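Local coordinates for tRNA delta(2)-isopentenylpyrophosphate transferase (PDB 3EXA), which probably transfers a dimethylallyl group from dimethylallyl diphosphate to adenine 37 of tRNAs that read codons beginning with uridine, at residues E70-V74 with A75-D79; S33-S36 with M37-Y40; Y104-A107 with V108-Q111; R268-A271 with K272-T276; A48-A52 with E53-G57. All blocks are in the same frame, centred on the assembly; numbering follows the deposited sequence.

Interaction 1 (E70-V74 with A75-D79); sequences ESFSV and ADFQD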
loop_
_atom_site.group_PDB
_atom_site.type_symbol
_atom_site.label_atom_id
_atom_site.label_comp_id
_atom_site.label_asym_id
_atom_site.label_seq_id
_atom_site.Cartn_x
_atom_site.Cartn_y
_atom_site.Cartn_z
ATOM N N GLU A 70 -22.943 10.221 0.610
ATOM C CA GLU A 70 -21.556 10.102 1.060
ATOM C C GLU A 70 -21.316 8.876 1.920
ATOM O O GLU A 70 -22.248 8.301 2.483
ATOM C CB GLU A 70 -21.147 11.333 1.869
ATOM C CG GLU A 70 -21.534 12.656 1.240
ATOM C CD GLU A 70 -21.049 13.846 2.050
ATOM O OE1 GLU A 70 -19.829 14.125 2.033
ATOM O OE2 GLU A 70 -21.885 14.500 2.712
ATOM N N SER A 71 -20.054 8.483 2.031
ATOM C CA SER A 71 -19.688 7.332 2.847
ATOM C C SER A 71 -19.096 7.837 4.156
ATOM O O SER A 71 -18.556 8.941 4.216
ATOM C CB SER A 71 -18.652 6.479 2.131
ATOM O OG SER A 71 -17.419 7.163 2.082
ATOM N N PHE A 72 -19.189 7.016 5.198
ATOM C CA PHE A 72 -18.676 7.369 6.517
ATOM C C PHE A 72 -18.048 6.143 7.175
ATOM O O PHE A 72 -18.709 5.413 7.918
ATOM C CB PHE A 72 -19.815 7.902 7.399
ATOM C CG PHE A 72 -19.340 8.630 8.623
ATOM C CD1 PHE A 72 -18.701 9.859 8.507
ATOM C CD2 PHE A 72 -19.490 8.068 9.887
ATOM C CE1 PHE A 72 -18.215 10.515 9.631
ATOM C CE2 PHE A 72 -19.007 8.719 11.011
ATOM C CZ PHE A 72 -18.366 9.945 10.884
ATOM N N SER A 73 -16.765 5.929 6.904
ATOM C CA SER A 73 -16.049 4.785 7.448
ATOM C C SER A 73 -15.682 4.947 8.916
ATOM O O SER A 73 -15.802 6.029 9.499
ATOM C CB SER A 73 -14.762 4.534 6.656
ATOM O OG SER A 73 -13.791 5.531 6.943
ATOM N N VAL A 74 -15.216 3.855 9.506
ATOM C CA VAL A 74 -14.806 3.866 10.893
ATOM C C VAL A 74 -13.707 4.912 11.064
ATOM O O VAL A 74 -13.698 5.668 12.033
ATOM C CB VAL A 74 -14.274 2.493 11.307
ATOM C CG1 VAL A 74 -12.997 2.196 10.563
ATOM C CG2 VAL A 74 -14.049 2.459 12.792
ATOM N N ALA A 75 -12.788 4.959 10.106
ATOM C CA ALA A 75 -11.690 5.912 10.157
ATOM C C ALA A 75 -12.230 7.340 10.179
ATOM O O ALA A 75 -11.718 8.180 10.915
ATOM C CB ALA A 75 -10.765 5.718 8.962
ATOM N N ASP A 76 -13.259 7.615 9.377
ATOM C CA ASP A 76 -13.838 8.950 9.355
ATOM C C ASP A 76 -14.370 9.244 10.756
ATOM O O ASP A 76 -14.153 10.323 11.297
ATOM C CB ASP A 76 -15.003 9.067 8.351
ATOM C CG ASP A 76 -14.583 8.828 6.901
ATOM O OD1 ASP A 76 -13.579 9.424 6.443
ATOM O OD2 ASP A 76 -15.284 8.049 6.207
ATOM N N PHE A 77 -15.067 8.279 11.348
ATOM C CA PHE A 77 -15.625 8.475 12.682
ATOM C C PHE A 77 -14.550 8.756 13.729
ATOM O O PHE A 77 -14.673 9.698 14.511
ATOM C CB PHE A 77 -16.441 7.256 13.107
ATOM C CG PHE A 77 -16.904 7.311 14.536
ATOM C CD1 PHE A 77 -16.413 6.407 15.470
ATOM C CD2 PHE A 77 -17.797 8.289 14.955
ATOM C CE1 PHE A 77 -16.800 6.481 16.804
ATOM C CE2 PHE A 77 -18.188 8.370 16.291
ATOM C CZ PHE A 77 -17.688 7.463 17.216
ATOM N N GLN A 78 -13.500 7.938 13.734
ATOM C CA GLN A 78 -12.399 8.079 14.678
ATOM C C GLN A 78 -11.700 9.443 14.585
ATOM O O GLN A 78 -11.378 10.046 15.610
ATOM C CB GLN A 78 -11.393 6.943 14.454
ATOM C CG GLN A 78 -10.177 6.964 15.374
ATOM C CD GLN A 78 -9.187 5.846 15.060
ATOM O OE1 GLN A 78 -9.443 4.676 15.342
ATOM N NE2 GLN A 78 -8.055 6.205 14.458
ATOM N N ASP A 79 -11.462 9.929 13.368
ATOM C CA ASP A 79 -10.811 11.228 13.193
ATOM C C ASP A 79 -11.708 12.370 13.696
ATOM O O ASP A 79 -11.221 13.461 14.008
ATOM C CB ASP A 79 -10.450 11.488 11.717
ATOM C CG ASP A 79 -9.450 10.484 11.161
ATOM O OD1 ASP A 79 -8.681 9.889 11.952
ATOM O OD2 ASP A 79 -9.422 10.305 9.922
#
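S73 and D76 close a capping box at the N-terminus of helix 74-90, each side chain bonding to the backbone N-H of the other. S73 OG accepts from D76 N at 3.2 Å. In return D76 OD2 takes S73 N at 2.7 Å, met on the anti side of the carboxylate and 21° out of its plane; a weak bond from S73 OG also reaches this oxygen. S73 OG stands between its own N and carbonyl carbon (chi1 72°), the rotation that points it forward to D76 N. The helix then starts with F77 N bonded to S73 O and Q78 N to V74 O.

F72, just ahead of the cap, folds its ring alongside the turn. D76 CB lies over one ring face, 4.1 Å from the centroid, a CH-pi contact, while F72 CE2 packs on F77 CB at 3.6 Å. Further out, F72 N bonds to Q236 OE1. V74 and F77 carry the helix onto helix 102-110, through A107 and V108, and H125 of the second subunit packs on S71 and S73. The amide of Q78 looks to F112 O through NE2. F72 CZ also comes within 3.6 Å of F77 CA, which approaches the ring obliquely.

Interaction 2 (S33-S36 with M37-Y40); sequences SGDS and MQVY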
loop_
_atom_site.group_PDB
_atom_site.type_symbol
_atom_site.label_atom_id
_atom_site.label_comp_id
_atom_site.label_asym_id
_atom_site.label_seq_id
_atom_site.Cartn_x
_atom_site.Cartn_y
_atom_site.Cartn_z
ATOM N N SER A 33 -22.349 10.749 19.474
ATOM C CA SER A 33 -23.133 9.673 18.886
ATOM C C SER A 33 -22.227 8.640 18.250
ATOM O O SER A 33 -21.412 8.968 17.390
ATOM C CB SER A 33 -24.092 10.221 17.827
ATOM O OG SER A 33 -24.794 9.154 17.197
ATOM N N GLY A 34 -22.362 7.391 18.679
ATOM C CA GLY A 34 -21.532 6.342 18.118
ATOM C C GLY A 34 -22.234 5.577 17.012
ATOM O O GLY A 34 -21.655 4.664 16.427
ATOM N N ASP A 35 -23.475 5.954 16.718
ATOM C CA ASP A 35 -24.273 5.288 15.689
ATOM C C ASP A 35 -24.035 5.885 14.300
ATOM O O ASP A 35 -24.554 6.945 13.965
ATOM C CB ASP A 35 -25.753 5.369 16.081
ATOM C CG ASP A 35 -26.670 4.749 15.054
ATOM O OD1 ASP A 35 -27.823 4.440 15.413
ATOM O OD2 ASP A 35 -26.251 4.573 13.894
ATOM N N SER A 36 -23.254 5.171 13.498
ATOM C CA SER A 36 -22.896 5.586 12.150
ATOM C C SER A 36 -24.053 6.015 11.255
ATOM O O SER A 36 -23.856 6.801 10.326
ATOM C CB SER A 36 -22.122 4.465 11.461
ATOM O OG SER A 36 -22.911 3.285 11.390
HETATM N N MSE A 37 -25.254 5.505 11.505
HETATM C CA MSE A 37 -26.392 5.885 10.675
HETATM C C MSE A 37 -26.955 7.250 11.030
HETATM O O MSE A 37 -27.581 7.897 10.195
HETATM C CB MSE A 37 -27.497 4.829 10.757
HETATM C CG MSE A 37 -27.197 3.586 9.944
HETATM SE SE MSE A 37 -26.877 3.985 8.049
HETATM C CE MSE A 37 -24.953 3.632 7.981
ATOM N N GLN A 38 -26.722 7.681 12.265
ATOM C CA GLN A 38 -27.199 8.972 12.743
ATOM C C GLN A 38 -26.525 10.131 12.023
ATOM O O GLN A 38 -26.973 11.271 12.143
ATOM C CB GLN A 38 -26.918 9.132 14.238
ATOM C CG GLN A 38 -27.532 8.081 15.130
ATOM C CD GLN A 38 -29.027 8.205 15.209
ATOM O OE1 GLN A 38 -29.722 8.077 14.202
ATOM N NE2 GLN A 38 -29.537 8.460 16.406
ATOM N N VAL A 39 -25.445 9.860 11.295
ATOM C CA VAL A 39 -24.739 10.940 10.607
ATOM C C VAL A 39 -25.470 11.447 9.376
ATOM O O VAL A 39 -25.368 12.627 9.037
ATOM C CB VAL A 39 -23.293 10.530 10.171
ATOM C CG1 VAL A 39 -22.561 9.850 11.335
ATOM C CG2 VAL A 39 -23.333 9.641 8.934
ATOM N N TYR A 40 -26.222 10.564 8.725
ATOM C CA TYR A 40 -26.941 10.919 7.499
ATOM C C TYR A 40 -28.184 11.762 7.712
ATOM O O TYR A 40 -29.151 11.319 8.324
ATOM C CB TYR A 40 -27.312 9.645 6.732
ATOM C CG TYR A 40 -26.110 8.843 6.286
ATOM C CD1 TYR A 40 -25.282 9.307 5.259
ATOM C CD2 TYR A 40 -25.784 7.645 6.901
ATOM C CE1 TYR A 40 -24.156 8.594 4.862
ATOM C CE2 TYR A 40 -24.661 6.925 6.516
ATOM C CZ TYR A 40 -23.853 7.402 5.499
ATOM O OH TYR A 40 -22.737 6.691 5.113
#
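Two hydrogen bonds fold D35 over the start of the turn that follows it. D35 OD2 accepts from M37 N at 2.8 Å, the donor lying nearly in line with the carboxylate C-O bond; this closes an Asx turn. D35 O accepts from Q38 N at 2.9 Å, the donor standing 43° above the carbonyl plane, and with S36 and M37 at the corners this is a type I beta turn. The carboxylate gets there because D35 CG is anti to its backbone N (chi1 178°), which swings the side chain forward over the next residues. A weak bond, 3.5 Å, runs from D35 N to S33 OG just before the turn, and another weak one joins Y40 N to M37 O.

The remaining contacts are van der Waals. The aliphatic part of Q38 crosses the D35 side chain at about a right angle, with D35 CB and Q38 CG 3.4 Å apart, and S33 OG touches the same CG from the strand end. S36 O meets carbon further along the chain: V39 CG2 at 3.2 Å and, obliquely, the Y40 ring. That ring carries V39 CG2 over the centre of one face, while its OH bonds to E70 O.

Residues 35-38 probably interact with substrate tRNA, as in related enzymes, and the arrangement is an Asx turn joined to a beta turn at the C-terminal end of parallel strand 29-33, the edge where P-loop folds commonly place their active sites.

Interaction 3 (Y104-A107 with V108-Q111); sequences YVNA and VIHQ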
loop_
_atom_site.group_PDB
_atom_site.type_symbol
_atom_site.label_atom_id
_atom_site.label_comp_id
_atom_site.label_asym_id
_atom_site.label_seq_id
_atom_site.Cartn_x
_atom_site.Cartn_y
_atom_site.Cartn_z
ATOM N N TYR A 104 -17.112 1.047 15.531
ATOM C CA TYR A 104 -16.856 2.467 15.744
ATOM C C TYR A 104 -16.420 2.790 17.169
ATOM O O TYR A 104 -15.570 3.661 17.381
ATOM C CB TYR A 104 -18.100 3.291 15.370
ATOM C CG TYR A 104 -18.378 3.366 13.875
ATOM C CD1 TYR A 104 -18.478 2.205 13.098
ATOM C CD2 TYR A 104 -18.543 4.598 13.238
ATOM C CE1 TYR A 104 -18.734 2.267 11.718
ATOM C CE2 TYR A 104 -18.800 4.676 11.858
ATOM C CZ TYR A 104 -18.893 3.506 11.107
ATOM O OH TYR A 104 -19.127 3.562 9.743
ATOM N N VAL A 105 -16.989 2.086 18.145
ATOM C CA VAL A 105 -16.633 2.315 19.538
ATOM C C VAL A 105 -15.243 1.776 19.851
ATOM O O VAL A 105 -14.454 2.457 20.502
ATOM C CB VAL A 105 -17.663 1.677 20.523
ATOM C CG1 VAL A 105 -19.048 2.242 20.268
ATOM C CG2 VAL A 105 -17.671 0.168 20.378
ATOM N N ASN A 106 -14.927 0.568 19.387
ATOM C CA ASN A 106 -13.601 0.005 19.656
ATOM C C ASN A 106 -12.493 0.797 19.006
ATOM O O ASN A 106 -11.405 0.902 19.557
ATOM C CB ASN A 106 -13.504 -1.437 19.184
ATOM C CG ASN A 106 -14.262 -2.374 20.071
ATOM O OD1 ASN A 106 -14.771 -1.976 21.118
ATOM N ND2 ASN A 106 -14.340 -3.632 19.671
ATOM N N ALA A 107 -12.766 1.357 17.835
ATOM C CA ALA A 107 -11.755 2.128 17.142
ATOM C C ALA A 107 -11.401 3.397 17.910
ATOM O O ALA A 107 -10.267 3.861 17.856
ATOM C CB ALA A 107 -12.237 2.471 15.746
ATOM N N VAL A 108 -12.375 3.951 18.627
ATOM C CA VAL A 108 -12.170 5.173 19.403
ATOM C C VAL A 108 -11.533 4.904 20.760
ATOM O O VAL A 108 -10.613 5.602 21.170
ATOM C CB VAL A 108 -13.504 5.899 19.656
ATOM C CG1 VAL A 108 -13.328 6.961 20.728
ATOM C CG2 VAL A 108 -14.006 6.511 18.363
ATOM N N ILE A 109 -12.026 3.886 21.453
ATOM C CA ILE A 109 -11.505 3.594 22.768
ATOM C C ILE A 109 -10.136 2.947 22.742
ATOM O O ILE A 109 -9.495 2.821 23.783
ATOM C CB ILE A 109 -12.451 2.690 23.570
ATOM C CG1 ILE A 109 -12.527 1.305 22.932
ATOM C CG2 ILE A 109 -13.821 3.310 23.639
ATOM C CD1 ILE A 109 -13.299 0.313 23.788
ATOM N N HIS A 110 -9.683 2.532 21.564
ATOM C CA HIS A 110 -8.376 1.891 21.446
ATOM C C HIS A 110 -7.422 2.683 20.566
ATOM O O HIS A 110 -6.242 2.352 20.467
ATOM C CB HIS A 110 -8.526 0.471 20.889
ATOM C CG HIS A 110 -9.151 -0.490 21.850
ATOM N ND1 HIS A 110 -10.276 -1.228 21.541
ATOM C CD2 HIS A 110 -8.803 -0.851 23.108
ATOM C CE1 HIS A 110 -10.591 -1.999 22.565
ATOM N NE2 HIS A 110 -9.712 -1.790 23.531
ATOM N N GLN A 111 -7.927 3.731 19.927
ATOM C CA GLN A 111 -7.089 4.549 19.059
ATOM C C GLN A 111 -6.351 3.704 18.021
ATOM O O GLN A 111 -5.151 3.889 17.810
ATOM C CB GLN A 111 -6.060 5.323 19.890
ATOM C CG GLN A 111 -6.633 6.454 20.698
ATOM C CD GLN A 111 -7.388 7.441 19.840
ATOM O OE1 GLN A 111 -8.520 7.186 19.417
ATOM N NE2 GLN A 111 -6.764 8.576 19.567
#
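I109 N bonds to V105 O at 3.0 Å, nearly straight at 168°, a regular i to i+4 helical link, whereas the neighbouring bonds are weak: V108 N is shared between Y104 O and V105 O, and H110 N reaches N106 O at 3.1 Å. The last turn of helix 102-110 is therefore loosening, and Q111 leaves it with positive phi.

H110 adds a side-chain tie to this turn. Its ring folds back, and ND1 gives N106 O a second, weak bond at 3.1 Å, so one carbonyl oxygen receives both the backbone and the imidazole of the same residue. I109 CG1 sits between its own N and carbonyl carbon (chi1 67°), and this rotation lays the side chain back along the preceding turn: CG1 and CG2 each come within 3.3 Å of V105 O, while CD1 runs beside N106 and touches OD1 at 3.8 Å, an oxygen that also takes a weak hydrogen bond from K281 NZ. I109 CG1 also covers one face of the H110 ring, offset toward the rim. Replacing this isoleucine by an alanine would probably remove the CG1 contact on that face of the H110 ring and leave a gap beside the N106 side chain. V108 CG2 lies against Y104 O at 3.4 Å.

Around the turn, A107 packs on Q78 and V108 on A81 of helix 74-90, and the Y104 ring meets that of F77 while its OH bonds to F72 O. V105 and N106 face F278 and W277 of helix 256-279, and Y159 of the second subunit packs on N106.

Interaction 4 (R268-A271 with K272-T276); sequences RRYA and KRQLT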
loop_
_atom_site.group_PDB
_atom_site.type_symbol
_atom_site.label_atom_id
_atom_site.label_comp_id
_atom_site.label_asym_id
_atom_site.label_seq_id
_atom_site.Cartn_x
_atom_site.Cartn_y
_atom_site.Cartn_z
ATOM N N ARG A 268 -34.152 -7.618 14.852
ATOM C CA ARG A 268 -33.947 -8.459 16.022
ATOM C C ARG A 268 -32.606 -9.178 15.914
ATOM O O ARG A 268 -31.862 -9.260 16.890
ATOM C CB ARG A 268 -35.068 -9.495 16.159
ATOM C CG ARG A 268 -36.435 -8.913 16.491
ATOM C CD ARG A 268 -37.403 -10.043 16.807
ATOM N NE ARG A 268 -37.447 -11.030 15.736
ATOM C CZ ARG A 268 -38.335 -11.024 14.743
ATOM N NH1 ARG A 268 -39.262 -10.078 14.683
ATOM N NH2 ARG A 268 -38.305 -11.968 13.815
ATOM N N ARG A 269 -32.307 -9.685 14.718
ATOM C CA ARG A 269 -31.056 -10.398 14.451
ATOM C C ARG A 269 -29.852 -9.498 14.695
ATOM O O ARG A 269 -28.798 -9.952 15.146
ATOM C CB ARG A 269 -31.009 -10.860 12.993
ATOM C CG ARG A 269 -30.705 -12.328 12.787
ATOM C CD ARG A 269 -31.987 -13.143 12.802
ATOM N NE ARG A 269 -32.128 -13.969 11.606
ATOM C CZ ARG A 269 -32.237 -13.497 10.367
ATOM N NH1 ARG A 269 -32.361 -14.339 9.350
ATOM N NH2 ARG A 269 -32.226 -12.189 10.141
ATOM N N TYR A 270 -30.013 -8.222 14.369
ATOM C CA TYR A 270 -28.942 -7.249 14.529
ATOM C C TYR A 270 -28.734 -6.866 15.997
ATOM O O TYR A 270 -27.621 -6.534 16.402
ATOM C CB TYR A 270 -29.248 -6.017 13.675
ATOM C CG TYR A 270 -28.219 -4.918 13.760
ATOM C CD1 TYR A 270 -28.343 -3.896 14.699
ATOM C CD2 TYR A 270 -27.125 -4.896 12.899
ATOM C CE1 TYR A 270 -27.400 -2.874 14.777
ATOM C CE2 TYR A 270 -26.176 -3.884 12.968
ATOM C CZ TYR A 270 -26.319 -2.878 13.907
ATOM O OH TYR A 270 -25.374 -1.883 13.985
ATOM N N ALA A 271 -29.803 -6.913 16.790
ATOM C CA ALA A 271 -29.696 -6.592 18.208
ATOM C C ALA A 271 -28.930 -7.734 18.872
ATOM O O ALA A 271 -27.998 -7.509 19.644
ATOM C CB ALA A 271 -31.087 -6.457 18.838
ATOM N N LYS A 272 -29.326 -8.964 18.555
ATOM C CA LYS A 272 -28.676 -10.146 19.112
ATOM C C LYS A 272 -27.172 -10.141 18.804
ATOM O O LYS A 272 -26.367 -10.600 19.612
ATOM C CB LYS A 272 -29.324 -11.414 18.541
ATOM C CG LYS A 272 -28.729 -12.729 19.034
ATOM C CD LYS A 272 -29.237 -13.892 18.179
ATOM C CE LYS A 272 -28.770 -13.734 16.720
ATOM N NZ LYS A 272 -29.333 -14.735 15.759
ATOM N N ARG A 273 -26.800 -9.621 17.637
ATOM C CA ARG A 273 -25.403 -9.565 17.253
ATOM C C ARG A 273 -24.673 -8.445 17.971
ATOM O O ARG A 273 -23.501 -8.578 18.307
ATOM C CB ARG A 273 -25.271 -9.388 15.741
ATOM C CG ARG A 273 -24.891 -10.674 15.043
ATOM C CD ARG A 273 -25.375 -10.743 13.610
ATOM N NE ARG A 273 -25.086 -12.065 13.065
ATOM C CZ ARG A 273 -25.505 -13.205 13.609
ATOM N NH1 ARG A 273 -25.190 -14.364 13.046
ATOM N NH2 ARG A 273 -26.248 -13.189 14.710
ATOM N N GLN A 274 -25.363 -7.340 18.212
ATOM C CA GLN A 274 -24.733 -6.228 18.899
ATOM C C GLN A 274 -24.452 -6.592 20.354
ATOM O O GLN A 274 -23.424 -6.207 20.913
ATOM C CB GLN A 274 -25.619 -4.986 18.802
ATOM C CG GLN A 274 -25.555 -4.326 17.435
ATOM C CD GLN A 274 -24.295 -3.494 17.252
ATOM O OE1 GLN A 274 -24.145 -2.438 17.876
ATOM N NE2 GLN A 274 -23.376 -3.969 16.404
ATOM N N LEU A 275 -25.365 -7.348 20.957
ATOM C CA LEU A 275 -25.219 -7.787 22.342
ATOM C C LEU A 275 -24.054 -8.767 22.457
ATOM O O LEU A 275 -23.238 -8.674 23.376
ATOM C CB LEU A 275 -26.513 -8.452 22.819
ATOM C CG LEU A 275 -27.444 -7.579 23.672
ATOM C CD1 LEU A 275 -28.856 -8.140 23.668
ATOM C CD2 LEU A 275 -26.895 -7.530 25.092
ATOM N N THR A 276 -23.980 -9.702 21.516
ATOM C CA THR A 276 -22.914 -10.684 21.516
ATOM C C THR A 276 -21.559 -9.991 21.441
ATOM O O THR A 276 -20.640 -10.315 22.194
ATOM C CB THR A 276 -23.080 -11.674 20.342
ATOM O OG1 THR A 276 -24.096 -12.629 20.682
ATOM C CG2 THR A 276 -21.774 -12.402 20.048
#
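Y270 and Q274, one turn apart, lie side by side and point the same way. Q274 CG sits over one face of the Y270 ring, 4.0 Å from the centroid and 29° off the ring normal, a CH-pi contact, with CE1 the nearest ring atom at 3.5 Å. Beyond CG the amide is nearly parallel to the ring (8°) but displaced toward its OH end, with Q274 CD 3.8 Å from Y270 OH. Y270 CG is anti to its backbone N (chi1 179°), which lets the ring stand out from the helix beside Q274, whose chain bends at chi2. A serine in place of Y270 would probably leave Q274 CG without the ring face it rests on and the amide free to turn.

The hydrogen bonds are those of the backbone. R268 O, R269 O, Y270 O and A271 O accept in turn from K272 N, R273 N, Q274 N and L275 N, the last at 2.9 Å. T276 OG1 adds a weak bond to K272 O.

Charge gathers on another side of the helix: K272 and R273 belong to residues 272-279, which probably interact with tRNA, and R269 adds a further positive charge, its NE 5.1 Å from K272 NZ.

Within the fold, this part of helix 256-279 packs through R268, A271 and K272 on helix 201-218, where R268 NH1 bonds to N209. Y270 and Q274 meet T101 in the loop between strand 94-98 and helix 102-110, and L275 touches P11 in the loop after strand 4-9.

Interaction 5 (A48-A52 with E53-G57); sequences AKITA and EEMDG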
loop_
_atom_site.group_PDB
_atom_site.type_symbol
_atom_site.label_atom_id
_atom_site.label_comp_id
_atom_site.label_asym_id
_atom_site.label_seq_id
_atom_site.Cartn_x
_atom_site.Cartn_y
_atom_site.Cartn_z
ATOM N N ALA A 48 -34.046 6.027 13.726
ATOM C CA ALA A 48 -34.447 6.305 15.104
ATOM C C ALA A 48 -33.578 7.417 15.674
ATOM O O ALA A 48 -33.073 7.319 16.798
ATOM C CB ALA A 48 -34.317 5.049 15.957
ATOM N N LYS A 49 -33.406 8.471 14.881
ATOM C CA LYS A 49 -32.593 9.618 15.268
ATOM C C LYS A 49 -33.145 10.286 16.522
ATOM O O LYS A 49 -34.359 10.462 16.669
ATOM C CB LYS A 49 -32.537 10.623 14.112
ATOM C CG LYS A 49 -31.450 11.674 14.248
ATOM C CD LYS A 49 -31.239 12.433 12.938
ATOM C CE LYS A 49 -30.641 11.544 11.855
ATOM N NZ LYS A 49 -30.645 12.203 10.522
ATOM N N ILE A 50 -32.247 10.655 17.431
ATOM C CA ILE A 50 -32.650 11.313 18.665
ATOM C C ILE A 50 -33.204 12.701 18.361
ATOM O O ILE A 50 -32.688 13.411 17.503
ATOM C CB ILE A 50 -31.463 11.468 19.650
ATOM C CG1 ILE A 50 -31.928 12.236 20.893
ATOM C CG2 ILE A 50 -30.319 12.221 18.984
ATOM C CD1 ILE A 50 -30.911 12.288 22.006
ATOM N N THR A 51 -34.252 13.087 19.075
ATOM C CA THR A 51 -34.858 14.391 18.863
ATOM C C THR A 51 -34.247 15.444 19.784
ATOM O O THR A 51 -33.625 15.114 20.791
ATOM C CB THR A 51 -36.368 14.328 19.110
ATOM O OG1 THR A 51 -36.613 13.968 20.475
ATOM C CG2 THR A 51 -37.006 13.288 18.190
ATOM N N ALA A 52 -34.425 16.714 19.434
ATOM C CA ALA A 52 -33.888 17.794 20.253
ATOM C C ALA A 52 -34.505 17.731 21.650
ATOM O O ALA A 52 -33.857 18.077 22.643
ATOM C CB ALA A 52 -34.175 19.145 19.600
ATOM N N GLU A 53 -35.754 17.276 21.714
ATOM C CA GLU A 53 -36.476 17.158 22.974
ATOM C C GLU A 53 -35.899 16.025 23.833
ATOM O O GLU A 53 -35.831 16.141 25.057
ATOM C CB GLU A 53 -37.966 16.926 22.690
ATOM C CG GLU A 53 -38.894 17.303 23.834
ATOM C CD GLU A 53 -40.365 17.173 23.460
ATOM O OE1 GLU A 53 -41.233 17.586 24.264
ATOM O OE2 GLU A 53 -40.651 16.654 22.359
ATOM N N GLU A 54 -35.484 14.931 23.197
ATOM C CA GLU A 54 -34.894 13.817 23.935
ATOM C C GLU A 54 -33.514 14.213 24.475
ATOM O O GLU A 54 -33.085 13.718 25.511
ATOM C CB GLU A 54 -34.752 12.586 23.035
ATOM C CG GLU A 54 -36.057 12.097 22.428
ATOM C CD GLU A 54 -35.866 10.904 21.505
ATOM O OE1 GLU A 54 -35.734 9.773 22.013
ATOM O OE2 GLU A 54 -35.829 11.108 20.274
HETATM N N MSE A 55 -32.824 15.103 23.762
HETATM C CA MSE A 55 -31.505 15.565 24.183
HETATM C C MSE A 55 -31.651 16.346 25.476
HETATM O O MSE A 55 -30.734 16.411 26.301
HETATM C CB MSE A 55 -30.889 16.475 23.129
HETATM C CG MSE A 55 -30.579 15.780 21.826
HETATM SE SE MSE A 55 -29.737 16.933 20.529
HETATM C CE MSE A 55 -29.542 15.660 19.084
ATOM N N ASP A 56 -32.820 16.952 25.626
ATOM C CA ASP A 56 -33.149 17.733 26.799
ATOM C C ASP A 56 -31.969 18.594 27.226
ATOM O O ASP A 56 -31.460 18.464 28.337
ATOM C CB ASP A 56 -33.579 16.794 27.929
ATOM C CG ASP A 56 -34.292 17.517 29.058
ATOM O OD1 ASP A 56 -34.989 18.517 28.783
ATOM O OD2 ASP A 56 -34.172 17.072 30.221
ATOM N N GLY A 57 -31.521 19.467 26.325
ATOM C CA GLY A 57 -30.413 20.357 26.639
ATOM C C GLY A 57 -29.008 19.811 26.457
ATOM O O GLY A 57 -28.085 20.562 26.133
#
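E54 reaches back over the start of short helix 52-55 to T51, the two residues forming a capping box. From the backbone, its CB packs on I50 CG1 at 3.6 Å. The chain leaves with CG anti to the carbonyl carbon (chi1 -58°) and then runs extended; CG is modelled too close to T51 OG1, so nothing rests on that approach, and CD lies 3.6 Å from T51 N. At the tip, OE2 accepts from T51 N at 2.8 Å, the donor standing 39° out of the carboxylate plane. Two bonds of T51 OG1, a weak one to E54 OE2 at 3.0 Å and the reciprocal one from E54 N at 3.1 Å, are less certain because its modelled position is doubtful.

Behind the cap, M55 N bonds to T51 O, while I50 CD1 packs on CG of M55, a selenomethionine, at 3.5 Å. I50 also meets T17, probably a nucleotide- and substrate-binding residue, and H60 of strand 60-61.

A carboxylate accepting from the N-cap N-H, at the helix N-terminus, would probably be stabilised by the helix dipole, so this surface cap combines a charged hydrogen bond with the apolar packing of I50 on M55.

Interactions 1 and 5 share a chemistry, each a capping box opening a helix, but interaction 5 lies at the surface, whereas interaction 1 is partly buried and adds aromatic packing. Interaction 3 is the most enclosed; it and interaction 1 belong to adjoining helices, 102-110 and 74-90, and touch directly. Interaction 2, a polar turn after strand 29-33, is central: it contacts interactions 1, 3 and 5, the last through a hydrogen bond from K49 NZ to Y40 O. Interaction 4 touches none of the others, its nearest atoms about 6 Å from interaction 2, and differs in its regular mid-helix bonding and clustered positive charge.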